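Local coordinates for hypothetical protein (Vibrio sp. DAT722, PDB 2Q73), which probably hydrolyses nucleoside triphosphates to monophosphates and pyrophosphate, as a magnesium-dependent MazG-type house-cleaning enzyme, at residues Y23-L34 and E58-L69. Residues are numbered along the deposited sequence; the frame is centred on the assembly and turned at random. Where two conformers were deposited one is given.
Sequences YFFKLIEEVGEL and ELYDVLYYVCAL. With MG (magnesium ion), chain G.
Glu30 reaches across to Val62, Asp61 and Tyr65. Its CB rests on Val62 CG2 at 3.8 Å. Its CG touches Tyr65 CD1 and Asp61 CB. A bend at chi2 (-57°) then turns the carboxylate toward the metal, almost parallel to the Tyr65 ring (planes 3° apart). At the tip, Glu30 OE1 binds magnesium at 2.3 Å, while OE2 accepts a hydrogen bond from water 1. Glu33 OE1, Glu58 OE1, Asp61 OD2 and water 2 also bind the ion. This matches the metal site of MazG enzymes, two acidic pairs from antiparallel helices. The ion probably offsets the repulsion between carboxylates such as Glu30 OE1 and Asp61 OD2, 3.3 Å apart. Lys26 CB makes a CH-pi contact over one face of Tyr65, 3.5 Å from the ring centroid. Tyr64 CD2 covers the opposite face. Leu27 is a knob among Val62, Tyr65, Val66 and Leu69, its CD2 3.7 Å from Leu69 CD1. The axes of segments 23-34 and 58-69 run nearly antiparallel, at 164°. Leu27, Val31 and Leu34 pack on helix 20-39 of the second subunit. That subunit's Lys84, on helix 77-90, forms a salt bridge with Asp61. Helix 3-13 of the same chain packs against Leu63, Tyr64 and Cys67.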
loop_
_atom_site.group_PDB
_atom_site.type_symbol
_atom_site.label_atom_id
_atom_site.label_comp_id
_atom_site.label_asym_id
_atom_site.label_seq_id
_atom_site.Cartn_x
_atom_site.Cartn_y
_atom_site.Cartn_z
ATOM N N TYR C 23 2.321 -2.317 13.861
ATOM C CA TYR C 23 0.981 -2.431 13.351
ATOM C C TYR C 23 0.840 -1.786 11.984
ATOM O O TYR C 23 0.080 -2.284 11.150
ATOM C CB TYR C 23 -0.028 -1.857 14.325
ATOM C CG TYR C 23 -0.115 -2.637 15.601
ATOM C CD1 TYR C 23 0.551 -2.190 16.745
ATOM C CD2 TYR C 23 -0.891 -3.790 15.689
ATOM C CE1 TYR C 23 0.469 -2.870 17.948
ATOM C CE2 TYR C 23 -0.988 -4.506 16.918
ATOM C CZ TYR C 23 -0.309 -4.033 18.029
ATOM O OH TYR C 23 -0.376 -4.686 19.240
ATOM N N PHE C 24 1.564 -0.693 11.754
ATOM C CA PHE C 24 1.483 -0.031 10.466
ATOM C C PHE C 24 2.157 -0.869 9.357
ATOM O O PHE C 24 1.577 -1.053 8.291
ATOM C CB PHE C 24 2.106 1.386 10.521
ATOM C CG PHE C 24 1.959 2.122 9.230
ATOM C CD1 PHE C 24 0.684 2.541 8.817
ATOM C CD2 PHE C 24 3.059 2.357 8.396
ATOM C CE1 PHE C 24 0.514 3.228 7.599
ATOM C CE2 PHE C 24 2.901 3.029 7.171
ATOM C CZ PHE C 24 1.628 3.451 6.769
ATOM N N PHE C 25 3.367 -1.388 9.626
ATOM C CA PHE C 25 4.008 -2.353 8.714
ATOM C C PHE C 25 3.099 -3.532 8.391
ATOM O O PHE C 25 2.963 -3.923 7.228
ATOM C CB PHE C 25 5.292 -2.901 9.329
ATOM C CG PHE C 25 6.413 -1.915 9.401
ATOM C CD1 PHE C 25 6.776 -1.154 8.281
ATOM C CD2 PHE C 25 7.182 -1.807 10.574
ATOM C CE1 PHE C 25 7.862 -0.252 8.353
ATOM C CE2 PHE C 25 8.247 -0.926 10.644
ATOM C CZ PHE C 25 8.579 -0.138 9.534
ATOM N N LYS C 26 2.468 -4.105 9.408
ATOM C CA LYS C 26 1.573 -5.237 9.177
ATOM C C LYS C 26 0.374 -4.871 8.323
ATOM O O LYS C 26 -0.028 -5.676 7.467
ATOM C CB LYS C 26 1.105 -5.881 10.501
ATOM C CG LYS C 26 2.168 -6.698 11.277
ATOM C CD LYS C 26 2.826 -7.823 10.490
ATOM C CE LYS C 26 1.818 -8.866 9.997
ATOM N NZ LYS C 26 2.476 -9.963 9.201
ATOM N N LEU C 27 -0.208 -3.690 8.547
ATOM C CA LEU C 27 -1.323 -3.227 7.710
ATOM C C LEU C 27 -0.912 -3.245 6.228
ATOM O O LEU C 27 -1.648 -3.774 5.383
ATOM C CB LEU C 27 -1.814 -1.812 8.098
ATOM C CG LEU C 27 -2.869 -1.203 7.142
ATOM C CD1 LEU C 27 -4.186 -1.978 7.261
ATOM C CD2 LEU C 27 -3.082 0.273 7.455
ATOM N N ILE C 28 0.237 -2.646 5.933
ATOM C CA ILE C 28 0.725 -2.547 4.547
ATOM C C ILE C 28 1.038 -3.955 3.985
ATOM O O ILE C 28 0.742 -4.228 2.816
ATOM C CB ILE C 28 1.929 -1.606 4.443
ATOM C CG1 ILE C 28 1.622 -0.238 5.109
ATOM C CG2 ILE C 28 2.443 -1.492 2.946
ATOM C CD1 ILE C 28 0.402 0.511 4.523
ATOM N N GLU C 29 1.596 -4.846 4.823
ATOM C CA GLU C 29 1.850 -6.228 4.397
ATOM C C GLU C 29 0.546 -6.891 3.994
ATOM O O GLU C 29 0.487 -7.595 2.980
ATOM C CB GLU C 29 2.527 -7.040 5.512
ATOM C CG GLU C 29 3.944 -6.656 5.729
ATOM C CD GLU C 29 4.470 -7.183 7.046
ATOM O OE1 GLU C 29 4.321 -8.400 7.281
ATOM O OE2 GLU C 29 5.021 -6.373 7.828
ATOM N N GLU C 30 -0.505 -6.673 4.781
ATOM C CA GLU C 30 -1.801 -7.316 4.459
ATOM C C GLU C 30 -2.453 -6.728 3.220
ATOM O O GLU C 30 -3.102 -7.449 2.457
ATOM C CB GLU C 30 -2.782 -7.284 5.641
ATOM C CG GLU C 30 -2.244 -7.964 6.911
ATOM C CD GLU C 30 -1.837 -9.426 6.749
ATOM O OE1 GLU C 30 -2.273 -10.136 5.819
ATOM O OE2 GLU C 30 -1.058 -9.895 7.609
ATOM N N VAL C 31 -2.266 -5.430 3.008
ATOM C CA VAL C 31 -2.789 -4.781 1.822
ATOM C C VAL C 31 -2.103 -5.412 0.599
ATOM O O VAL C 31 -2.760 -5.646 -0.418
ATOM C CB VAL C 31 -2.596 -3.268 1.889
ATOM C CG1 VAL C 31 -2.849 -2.588 0.528
ATOM C CG2 VAL C 31 -3.563 -2.656 2.924
ATOM N N GLY C 32 -0.796 -5.674 0.685
ATOM C CA GLY C 32 -0.093 -6.319 -0.446
ATOM C C GLY C 32 -0.588 -7.727 -0.710
ATOM O O GLY C 32 -0.749 -8.134 -1.847
ATOM N N GLU C 33 -0.841 -8.478 0.359
ATOM C CA GLU C 33 -1.416 -9.823 0.213
ATOM C C GLU C 33 -2.833 -9.743 -0.341
ATOM O O GLU C 33 -3.228 -10.594 -1.149
ATOM C CB GLU C 33 -1.367 -10.558 1.559
ATOM C CG GLU C 33 0.081 -10.861 1.956
ATOM C CD GLU C 33 0.233 -11.758 3.193
ATOM O OE1 GLU C 33 -0.790 -12.129 3.832
ATOM O OE2 GLU C 33 1.405 -12.119 3.512
ATOM N N LEU C 34 -3.603 -8.733 0.077
ATOM C CA LEU C 34 -4.906 -8.486 -0.537
ATOM C C LEU C 34 -4.807 -8.276 -2.064
ATOM O O LEU C 34 -5.592 -8.854 -2.838
ATOM C CB LEU C 34 -5.612 -7.274 0.112
ATOM C CG LEU C 34 -6.989 -6.884 -0.467
ATOM C CD1 LEU C 34 -8.018 -8.037 -0.316
ATOM C CD2 LEU C 34 -7.490 -5.647 0.229
ATOM N N GLU C 58 -7.633 -12.144 3.292
ATOM C CA GLU C 58 -6.836 -10.931 3.228
ATOM C C GLU C 58 -7.641 -9.703 3.646
ATOM O O GLU C 58 -7.093 -8.830 4.323
ATOM C CB GLU C 58 -6.187 -10.731 1.839
ATOM C CG GLU C 58 -5.422 -11.973 1.322
ATOM C CD GLU C 58 -4.467 -12.625 2.328
ATOM O OE1 GLU C 58 -4.065 -11.985 3.314
ATOM O OE2 GLU C 58 -4.098 -13.802 2.098
ATOM N N LEU C 59 -8.926 -9.648 3.269
ATOM C CA LEU C 59 -9.825 -8.566 3.716
ATOM C C LEU C 59 -9.981 -8.560 5.240
ATOM O O LEU C 59 -9.875 -7.501 5.876
ATOM C CB LEU C 59 -11.198 -8.647 3.035
ATOM C CG LEU C 59 -11.293 -8.232 1.548
ATOM C CD1 LEU C 59 -12.669 -8.513 0.996
ATOM C CD2 LEU C 59 -10.903 -6.760 1.311
ATOM N N TYR C 60 -10.200 -9.739 5.817
ATOM C CA TYR C 60 -10.237 -9.857 7.276
ATOM C C TYR C 60 -8.896 -9.402 7.892
ATOM O O TYR C 60 -8.877 -8.686 8.894
ATOM C CB TYR C 60 -10.565 -11.279 7.732
ATOM C CG TYR C 60 -10.647 -11.322 9.249
ATOM C CD1 TYR C 60 -11.817 -10.965 9.907
ATOM C CD2 TYR C 60 -9.516 -11.612 10.017
ATOM C CE1 TYR C 60 -11.877 -10.960 11.316
ATOM C CE2 TYR C 60 -9.560 -11.594 11.408
ATOM C CZ TYR C 60 -10.737 -11.265 12.046
ATOM O OH TYR C 60 -10.782 -11.261 13.432
ATOM N N ASP C 61 -7.780 -9.816 7.298
ATOM C CA ASP C 61 -6.488 -9.453 7.862
ATOM C C ASP C 61 -6.245 -7.936 7.828
ATOM O O ASP C 61 -5.656 -7.400 8.755
ATOM C CB ASP C 61 -5.346 -10.189 7.158
ATOM C CG ASP C 61 -5.349 -11.693 7.417
ATOM O OD1 ASP C 61 -6.095 -12.195 8.284
ATOM O OD2 ASP C 61 -4.567 -12.383 6.727
ATOM N N VAL C 62 -6.675 -7.250 6.753
ATOM C CA VAL C 62 -6.607 -5.785 6.696
ATOM C C VAL C 62 -7.493 -5.179 7.814
ATOM O O VAL C 62 -7.041 -4.283 8.570
ATOM C CB VAL C 62 -6.984 -5.249 5.286
ATOM C CG1 VAL C 62 -7.133 -3.737 5.323
ATOM C CG2 VAL C 62 -5.898 -5.662 4.252
ATOM N N LEU C 63 -8.722 -5.684 7.930
ATOM C CA LEU C 63 -9.683 -5.277 8.967
ATOM C C LEU C 63 -9.086 -5.423 10.372
ATOM O O LEU C 63 -9.261 -4.535 11.223
ATOM C CB LEU C 63 -10.977 -6.096 8.860
ATOM C CG LEU C 63 -12.025 -5.922 9.962
ATOM C CD1 LEU C 63 -12.496 -4.492 9.933
ATOM C CD2 LEU C 63 -13.204 -6.890 9.786
ATOM N N TYR C 64 -8.371 -6.527 10.592
ATOM C CA TYR C 64 -7.739 -6.799 11.880
ATOM C C TYR C 64 -6.765 -5.676 12.216
ATOM O O TYR C 64 -6.802 -5.136 13.315
ATOM C CB TYR C 64 -7.004 -8.140 11.864
ATOM C CG TYR C 64 -6.285 -8.443 13.170
ATOM C CD1 TYR C 64 -6.899 -9.198 14.164
ATOM C CD2 TYR C 64 -4.985 -7.963 13.410
ATOM C CE1 TYR C 64 -6.248 -9.475 15.371
ATOM C CE2 TYR C 64 -4.329 -8.236 14.603
ATOM C CZ TYR C 64 -4.964 -8.995 15.576
ATOM O OH TYR C 64 -4.333 -9.264 16.773
ATOM N N TYR C 65 -5.910 -5.310 11.264
ATOM C CA TYR C 65 -4.930 -4.243 11.525
ATOM C C TYR C 65 -5.525 -2.842 11.588
ATOM O O TYR C 65 -5.023 -2.013 12.337
ATOM C CB TYR C 65 -3.699 -4.368 10.613
ATOM C CG TYR C 65 -2.871 -5.514 11.091
ATOM C CD1 TYR C 65 -2.900 -6.757 10.431
ATOM C CD2 TYR C 65 -2.145 -5.408 12.293
ATOM C CE1 TYR C 65 -2.156 -7.845 10.928
ATOM C CE2 TYR C 65 -1.432 -6.470 12.800
ATOM C CZ TYR C 65 -1.444 -7.682 12.114
ATOM O OH TYR C 65 -0.708 -8.698 12.617
ATOM N N VAL C 66 -6.615 -2.599 10.849
ATOM C CA VAL C 66 -7.384 -1.362 11.004
ATOM C C VAL C 66 -7.911 -1.253 12.455
ATOM O O VAL C 66 -7.748 -0.218 13.095
ATOM C CB VAL C 66 -8.511 -1.236 9.941
ATOM C CG1 VAL C 66 -9.506 -0.146 10.320
ATOM C CG2 VAL C 66 -7.919 -0.919 8.551
ATOM N N CYS C 67 -8.511 -2.326 12.976
ATOM C CA CYS C 67 -8.961 -2.323 14.387
ATOM C C CYS C 67 -7.792 -2.200 15.375
ATOM O O CYS C 67 -7.891 -1.470 16.374
ATOM C CB CYS C 67 -9.773 -3.571 14.700
ATOM S SG CYS C 67 -11.361 -3.614 13.839
ATOM N N ALA C 68 -6.704 -2.920 15.105
ATOM C CA ALA C 68 -5.550 -2.902 16.013
ATOM C C ALA C 68 -4.948 -1.495 16.055
ATOM O O ALA C 68 -4.645 -0.976 17.129
ATOM C CB ALA C 68 -4.517 -3.916 15.597
ATOM N N LEU C 69 -4.825 -0.867 14.893
ATOM C CA LEU C 69 -4.350 0.525 14.816
ATOM C C LEU C 69 -5.301 1.490 15.510
ATOM O O LEU C 69 -4.864 2.460 16.131
ATOM C CB LEU C 69 -4.161 0.946 13.361
ATOM C CG LEU C 69 -2.869 0.436 12.705
ATOM C CD1 LEU C 69 -2.989 0.458 11.184
ATOM C CD2 LEU C 69 -1.696 1.317 13.184
HETATM MG MG MG G . -2.603 -12.304 5.242
HETATM O O HOH W 1 -1.147 -12.575 7.391
HETATM O O HOH W 2 -2.379 -14.506 4.336
#